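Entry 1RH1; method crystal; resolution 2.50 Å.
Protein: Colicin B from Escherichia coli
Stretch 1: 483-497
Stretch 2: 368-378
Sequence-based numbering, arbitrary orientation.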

ATOM      1  N   GLY A 483     -16.824 -10.873  41.583  1.00  3.81           N
ATOM      2  CA  GLY A 483     -16.302  -9.555  41.865  1.00  6.13           C
ATOM      3  C   GLY A 483     -14.782  -9.567  42.096  1.00  6.78           C
ATOM      4  O   GLY A 483     -14.057  -8.740  41.539  1.00 12.07           O
ATOM      5  N   PHE A 484     -14.270 -10.500  42.915  1.00  4.66           N
ATOM      6  CA  PHE A 484     -12.847 -10.589  43.220  1.00  7.03           C
ATOM      7  C   PHE A 484     -12.049 -10.822  41.943  1.00  6.23           C
ATOM      8  O   PHE A 484     -11.069 -10.115  41.685  1.00  6.86           O
ATOM      9  CB  PHE A 484     -12.576 -11.736  44.198  1.00  2.00           C
ATOM     10  CG  PHE A 484     -11.147 -11.746  44.716  1.00  2.00           C
ATOM     11  CD1 PHE A 484     -10.181 -12.558  44.113  1.00  5.60           C
ATOM     12  CD2 PHE A 484     -10.785 -10.917  45.776  1.00  2.00           C
ATOM     13  CE1 PHE A 484      -8.857 -12.532  44.564  1.00  5.04           C
ATOM     14  CE2 PHE A 484      -9.460 -10.900  46.216  1.00  3.61           C
ATOM     15  CZ  PHE A 484      -8.491 -11.697  45.616  1.00  3.00           C
ATOM     16  N   VAL A 485     -12.485 -11.788  41.132  1.00  2.00           N
ATOM     17  CA  VAL A 485     -11.802 -12.056  39.896  1.00  2.00           C
ATOM     18  C   VAL A 485     -12.032 -10.901  38.950  1.00  5.59           C
ATOM     19  O   VAL A 485     -11.136 -10.618  38.161  1.00 13.35           O
ATOM     20  CB  VAL A 485     -12.311 -13.371  39.309  1.00  2.00           C
ATOM     21  CG1 VAL A 485     -11.744 -13.652  37.934  1.00  2.00           C
ATOM     22  CG2 VAL A 485     -11.821 -14.491  40.207  1.00  2.00           C
ATOM     23  N   GLY A 486     -13.142 -10.166  39.019  1.00  2.38           N
ATOM     24  CA  GLY A 486     -13.343  -9.038  38.121  1.00  2.00           C
ATOM     25  C   GLY A 486     -12.349  -7.934  38.423  1.00  2.00           C
ATOM     26  O   GLY A 486     -11.949  -7.213  37.522  1.00  2.00           O
ATOM     27  N   VAL A 487     -11.959  -7.789  39.697  1.00  2.15           N
ATOM     28  CA  VAL A 487     -10.930  -6.851  40.123  1.00  3.30           C
ATOM     29  C   VAL A 487      -9.541  -7.378  39.727  1.00  4.68           C
ATOM     30  O   VAL A 487      -8.825  -6.661  39.041  1.00  3.29           O
ATOM     31  CB  VAL A 487     -11.078  -6.671  41.639  1.00  2.00           C
ATOM     32  CG1 VAL A 487      -9.839  -6.071  42.244  1.00  3.63           C
ATOM     33  CG2 VAL A 487     -12.183  -5.668  41.904  1.00  2.00           C
ATOM     34  N   VAL A 488      -9.138  -8.615  40.105  1.00  5.46           N
ATOM     35  CA  VAL A 488      -7.859  -9.226  39.744  1.00  5.10           C
ATOM     36  C   VAL A 488      -7.590  -9.150  38.274  1.00  7.55           C
ATOM     37  O   VAL A 488      -6.583  -8.555  37.918  1.00 11.27           O
ATOM     38  CB  VAL A 488      -7.772 -10.710  40.128  1.00  7.23           C
ATOM     39  CG1 VAL A 488      -6.585 -11.450  39.474  1.00  3.92           C
ATOM     40  CG2 VAL A 488      -7.588 -10.737  41.636  1.00  8.23           C
ATOM     41  N   ILE A 489      -8.456  -9.672  37.412  1.00  6.95           N
ATOM     42  CA  ILE A 489      -8.128  -9.620  36.005  1.00  6.48           C
ATOM     43  C   ILE A 489      -8.160  -8.218  35.433  1.00  6.43           C
ATOM     44  O   ILE A 489      -7.434  -7.979  34.473  1.00 10.98           O
ATOM     45  CB  ILE A 489      -9.059 -10.516  35.187  1.00  7.43           C
ATOM     46  CG1 ILE A 489     -10.471 -10.005  35.093  1.00  6.35           C
ATOM     47  CG2 ILE A 489      -9.004 -11.884  35.858  1.00  4.34           C
ATOM     48  CD1 ILE A 489     -11.198 -10.651  33.898  1.00  9.94           C
ATOM     49  N   ALA A 490      -8.917  -7.267  36.012  1.00 10.39           N
ATOM     50  CA  ALA A 490      -8.945  -5.897  35.498  1.00  7.41           C
ATOM     51  C   ALA A 490      -7.665  -5.171  35.875  1.00  9.13           C
ATOM     52  O   ALA A 490      -7.063  -4.485  35.058  1.00  9.97           O
ATOM     53  CB  ALA A 490     -10.100  -5.113  36.072  1.00  8.54           C
ATOM     54  N   GLY A 491      -7.219  -5.365  37.115  1.00  9.86           N
ATOM     55  CA  GLY A 491      -5.957  -4.848  37.597  1.00  8.70           C
ATOM     56  C   GLY A 491      -4.826  -5.532  36.852  1.00  8.19           C
ATOM     57  O   GLY A 491      -3.811  -4.882  36.627  1.00 12.51           O
ATOM     58  N   ALA A 492      -4.970  -6.797  36.411  1.00  6.96           N
ATOM     59  CA  ALA A 492      -3.916  -7.477  35.672  1.00  3.06           C
ATOM     60  C   ALA A 492      -3.853  -7.010  34.224  1.00  4.19           C
ATOM     61  O   ALA A 492      -2.791  -6.580  33.788  1.00  4.86           O
ATOM     62  CB  ALA A 492      -4.131  -8.976  35.677  1.00  2.00           C
ATOM     63  N   ILE A 493      -4.912  -7.024  33.424  1.00  2.00           N
ATOM     64  CA  ILE A 493      -4.848  -6.454  32.087  1.00  2.00           C
ATOM     65  C   ILE A 493      -4.485  -4.970  32.157  1.00  5.57           C
ATOM     66  O   ILE A 493      -3.795  -4.424  31.299  1.00  2.12           O
ATOM     67  CB  ILE A 493      -6.179  -6.622  31.450  1.00  2.00           C
ATOM     68  CG1 ILE A 493      -6.441  -8.085  31.328  1.00  5.65           C
ATOM     69  CG2 ILE A 493      -6.215  -5.958  30.098  1.00  2.00           C
ATOM     70  CD1 ILE A 493      -7.934  -8.306  31.091  1.00  9.86           C
ATOM     71  N   GLY A 494      -4.930  -4.326  33.238  1.00  6.47           N
ATOM     72  CA  GLY A 494      -4.662  -2.913  33.472  1.00  3.71           C
ATOM     73  C   GLY A 494      -3.179  -2.568  33.499  1.00  5.83           C
ATOM     74  O   GLY A 494      -2.715  -1.721  32.727  1.00  4.21           O
ATOM     75  N   ALA A 495      -2.475  -3.306  34.372  1.00  2.91           N
ATOM     76  CA  ALA A 495      -1.044  -3.175  34.606  1.00  3.27           C
ATOM     77  C   ALA A 495      -0.124  -3.241  33.388  1.00  2.00           C
ATOM     78  O   ALA A 495       0.962  -2.685  33.435  1.00  2.00           O
ATOM     79  CB  ALA A 495      -0.605  -4.249  35.580  1.00  2.00           C
ATOM     80  N   PHE A 496      -0.514  -3.910  32.300  1.00  2.00           N
ATOM     81  CA  PHE A 496       0.260  -3.975  31.075  1.00  2.00           C
ATOM     82  C   PHE A 496      -0.033  -2.795  30.177  1.00  2.00           C
ATOM     83  O   PHE A 496       0.587  -2.644  29.119  1.00  5.94           O
ATOM     84  CB  PHE A 496      -0.046  -5.276  30.279  1.00  4.84           C
ATOM     85  CG  PHE A 496       0.684  -6.498  30.837  1.00  7.48           C
ATOM     86  CD1 PHE A 496      -0.027  -7.501  31.492  1.00  4.27           C
ATOM     87  CD2 PHE A 496       2.082  -6.581  30.742  1.00  9.00           C
ATOM     88  CE1 PHE A 496       0.664  -8.568  32.053  1.00  6.48           C
ATOM     89  CE2 PHE A 496       2.764  -7.655  31.308  1.00  2.52           C
ATOM     90  CZ  PHE A 496       2.054  -8.646  31.965  1.00  5.81           C
ATOM     91  N   ILE A 497      -0.999  -1.959  30.568  1.00  2.75           N
ATOM     92  CA  ILE A 497      -1.422  -0.859  29.715  1.00  5.87           C
ATOM     93  C   ILE A 497      -1.139   0.442  30.417  1.00  2.00           C
ATOM     94  O   ILE A 497      -0.465   1.327  29.891  1.00  7.12           O
ATOM     95  CB  ILE A 497      -2.949  -0.928  29.383  1.00  4.18           C
ATOM     96  CG1 ILE A 497      -3.405  -2.296  28.901  1.00  2.00           C
ATOM     97  CG2 ILE A 497      -3.196   0.074  28.267  1.00  2.44           C
ATOM     98  CD1 ILE A 497      -4.870  -2.400  28.522  1.00  2.00           C
TER
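Stretch 2, residues 368-378: DAMSSINKLMA

Small residues let helices approach one another, and the pairing of residues 368-378 with residues 483-497 in colicin B illustrates the principle with almost no polar help. At its apolar centre lies Gly491, which has no side chain: its CA is 3.7 Å from CD2 of Leu376, and a CB built in ideal geometry on the glycine would fall 2.2 Å from that same methyl carbon, a plain clash. The leucine (chi1 t, chi2 p) thus occupies space that a side chain at position 491 would need. Its other methyl carbon, CD1, lies 4.2 Å from CG1 of Val487, one turn earlier on the glycine's helix.

Ile373 continues the apolar seam. Its CA-to-CB bond points toward the first stretch although the end of the side chain leads away, so the branch methyl makes the approach: CG2 of Ile373 is 3.6 Å from CB of Ala495 and 4.1 Å from O of Gly491. Ala495 has the largest area covered by the partner stretch, and its CB also lies 3.9 Å from CB of Ser372 and 4.0 Å from CB of Ala369. With two alanines facing each other, the backbones come close, and the CA atoms of Ala495 and Ala369 are 4.7 Å apart, against 6.4 Å for the CA atoms of Gly491 and Ile373.

These pairs fix the direction of packing. Stretch 2 continues a helix that begins earlier in the chain and runs nearly antiparallel to the helix of stretch 1, at 156° between their N-to-C directions, with the axes 9.0 Å apart at closest approach. As one chain advances from Ala369 to Met377, its neighbours on the other recede from Ala495 to Phe484. Met377 extends the contact at that far end: its CB sets out sideways, but its CE reaches 3.8 Å from CG2 of Val488 and 4.0 Å from CZ of Phe484. At the other end, the ring of Phe496 brings CE2 to 4.2 Å from CB of Ala369.

The polar edge is slight. CA of Ala369 lies 3.6 Å from O of Ala495, a CA-H...O contact with an angle of 130° at the hydrogen, and no conventional hydrogen bond joins the stretches. Polar groups instead find partners locally: OG of Ser371 donates to O of Asp368 at 2.7 Å, within its own helix, while OG of Ser372 and NZ of Lys375 bond to residues elsewhere in the structure.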

ATOM      1  N   ASP A 368       7.443  -2.585  35.732  1.00 16.24           N
ATOM      2  CA  ASP A 368       6.387  -1.583  35.887  1.00 11.00           C
ATOM      3  C   ASP A 368       5.034  -2.182  36.177  1.00 12.17           C
ATOM      4  O   ASP A 368       4.316  -1.661  37.020  1.00  7.97           O
ATOM      5  CB  ASP A 368       6.236  -0.748  34.645  1.00 15.20           C
ATOM      6  CG  ASP A 368       7.345   0.264  34.363  1.00 21.74           C
ATOM      7  OD1 ASP A 368       7.185   1.058  33.437  1.00 24.20           O
ATOM      8  OD2 ASP A 368       8.370   0.278  35.046  1.00 26.79           O
ATOM      9  N   ALA A 369       4.666  -3.260  35.465  1.00 11.65           N
ATOM     10  CA  ALA A 369       3.415  -4.005  35.674  1.00  9.60           C
ATOM     11  C   ALA A 369       3.381  -4.642  37.044  1.00 10.17           C
ATOM     12  O   ALA A 369       2.397  -4.501  37.761  1.00 12.12           O
ATOM     13  CB  ALA A 369       3.213  -5.164  34.690  1.00  7.67           C
ATOM     14  N   MET A 370       4.462  -5.315  37.439  1.00  9.49           N
ATOM     15  CA  MET A 370       4.526  -5.920  38.756  1.00  6.68           C
ATOM     16  C   MET A 370       4.595  -4.891  39.853  1.00  5.36           C
ATOM     17  O   MET A 370       4.316  -5.227  40.990  1.00  3.01           O
ATOM     18  CB  MET A 370       5.724  -6.834  38.872  1.00  6.25           C
ATOM     19  CG  MET A 370       5.475  -8.181  38.211  1.00  5.33           C
ATOM     20  SD  MET A 370       4.159  -9.145  38.962  1.00  2.00           S
ATOM     21  CE  MET A 370       4.806  -9.232  40.596  1.00  2.00           C
ATOM     22  N   SER A 371       4.947  -3.643  39.599  1.00  6.02           N
ATOM     23  CA  SER A 371       4.827  -2.700  40.691  1.00 14.25           C
ATOM     24  C   SER A 371       3.341  -2.333  40.826  1.00 16.22           C
ATOM     25  O   SER A 371       2.841  -2.116  41.938  1.00 16.06           O
ATOM     26  CB  SER A 371       5.698  -1.458  40.414  1.00 19.03           C
ATOM     27  OG  SER A 371       5.380  -0.689  39.256  1.00 27.77           O
ATOM     28  N   SER A 372       2.610  -2.327  39.695  1.00 13.14           N
ATOM     29  CA  SER A 372       1.200  -2.002  39.716  1.00 10.53           C
ATOM     30  C   SER A 372       0.400  -3.076  40.380  1.00  9.12           C
ATOM     31  O   SER A 372      -0.309  -2.759  41.331  1.00 12.01           O
ATOM     32  CB  SER A 372       0.620  -1.827  38.348  1.00  8.15           C
ATOM     33  OG  SER A 372       0.869  -0.500  37.950  1.00  8.06           O
ATOM     34  N   ILE A 373       0.522  -4.347  39.976  1.00  9.85           N
ATOM     35  CA  ILE A 373      -0.342  -5.327  40.615  1.00  7.01           C
ATOM     36  C   ILE A 373       0.073  -5.529  42.067  1.00  9.28           C
ATOM     37  O   ILE A 373      -0.787  -5.920  42.840  1.00 10.60           O
ATOM     38  CB  ILE A 373      -0.367  -6.713  39.857  1.00  2.00           C
ATOM     39  CG1 ILE A 373       0.839  -7.486  40.111  1.00  3.89           C
ATOM     40  CG2 ILE A 373      -0.433  -6.533  38.371  1.00  2.00           C
ATOM     41  CD1 ILE A 373       0.337  -8.641  40.980  1.00  9.56           C
ATOM     42  N   ASN A 374       1.316  -5.236  42.483  1.00  8.40           N
ATOM     43  CA  ASN A 374       1.707  -5.320  43.885  1.00  9.72           C
ATOM     44  C   ASN A 374       1.004  -4.281  44.746  1.00 11.28           C
ATOM     45  O   ASN A 374       0.819  -4.467  45.955  1.00 11.83           O
ATOM     46  CB  ASN A 374       3.180  -5.083  44.097  1.00 12.84           C
ATOM     47  CG  ASN A 374       4.092  -6.232  43.729  1.00 18.07           C
ATOM     48  OD1 ASN A 374       5.243  -5.980  43.376  1.00 26.07           O
ATOM     49  ND2 ASN A 374       3.670  -7.493  43.793  1.00 17.43           N
ATOM     50  N   LYS A 375       0.666  -3.171  44.070  1.00 12.59           N
ATOM     51  CA  LYS A 375      -0.058  -2.045  44.636  1.00 12.26           C
ATOM     52  C   LYS A 375      -1.522  -2.433  44.842  1.00 11.56           C
ATOM     53  O   LYS A 375      -2.154  -2.041  45.825  1.00 12.87           O
ATOM     54  CB  LYS A 375       0.079  -0.874  43.663  1.00 12.94           C
ATOM     55  CG  LYS A 375      -0.692   0.396  43.986  1.00 15.84           C
ATOM     56  CD  LYS A 375      -0.780   1.358  42.794  1.00 19.89           C
ATOM     57  CE  LYS A 375       0.542   1.875  42.223  1.00 17.47           C
ATOM     58  NZ  LYS A 375       0.348   3.132  41.508  1.00 17.31           N
ATOM     59  N   LEU A 376      -2.065  -3.224  43.909  1.00  8.38           N
ATOM     60  CA  LEU A 376      -3.450  -3.634  43.961  1.00  8.08           C
ATOM     61  C   LEU A 376      -3.665  -4.641  45.060  1.00  2.66           C
ATOM     62  O   LEU A 376      -4.534  -4.492  45.914  1.00  7.28           O
ATOM     63  CB  LEU A 376      -3.836  -4.234  42.636  1.00  2.10           C
ATOM     64  CG  LEU A 376      -5.159  -4.929  42.566  1.00  2.00           C
ATOM     65  CD1 LEU A 376      -6.293  -3.978  42.870  1.00  3.15           C
ATOM     66  CD2 LEU A 376      -5.282  -5.514  41.191  1.00  5.30           C
ATOM     67  N   MET A 377      -2.830  -5.674  45.002  1.00  8.85           N
ATOM     68  CA  MET A 377      -2.868  -6.786  45.927  1.00  7.98           C
ATOM     69  C   MET A 377      -2.396  -6.380  47.310  1.00 11.65           C
ATOM     70  O   MET A 377      -2.437  -7.176  48.250  1.00 14.56           O
ATOM     71  CB  MET A 377      -2.001  -7.892  45.371  1.00  7.89           C
ATOM     72  CG  MET A 377      -2.733  -9.137  44.896  1.00  5.55           C
ATOM     73  SD  MET A 377      -4.045  -8.920  43.678  1.00  3.70           S
ATOM     74  CE  MET A 377      -4.986 -10.276  44.308  1.00  7.78           C
ATOM     75  N   ALA A 378      -1.938  -5.130  47.439  1.00 12.93           N
ATOM     76  CA  ALA A 378      -1.547  -4.571  48.716  1.00 11.78           C
ATOM     77  C   ALA A 378      -2.747  -4.006  49.442  1.00 13.57           C
ATOM     78  O   ALA A 378      -2.723  -3.915  50.670  1.00 16.89           O
ATOM     79  CB  ALA A 378      -0.552  -3.436  48.547  1.00 14.96           C
TER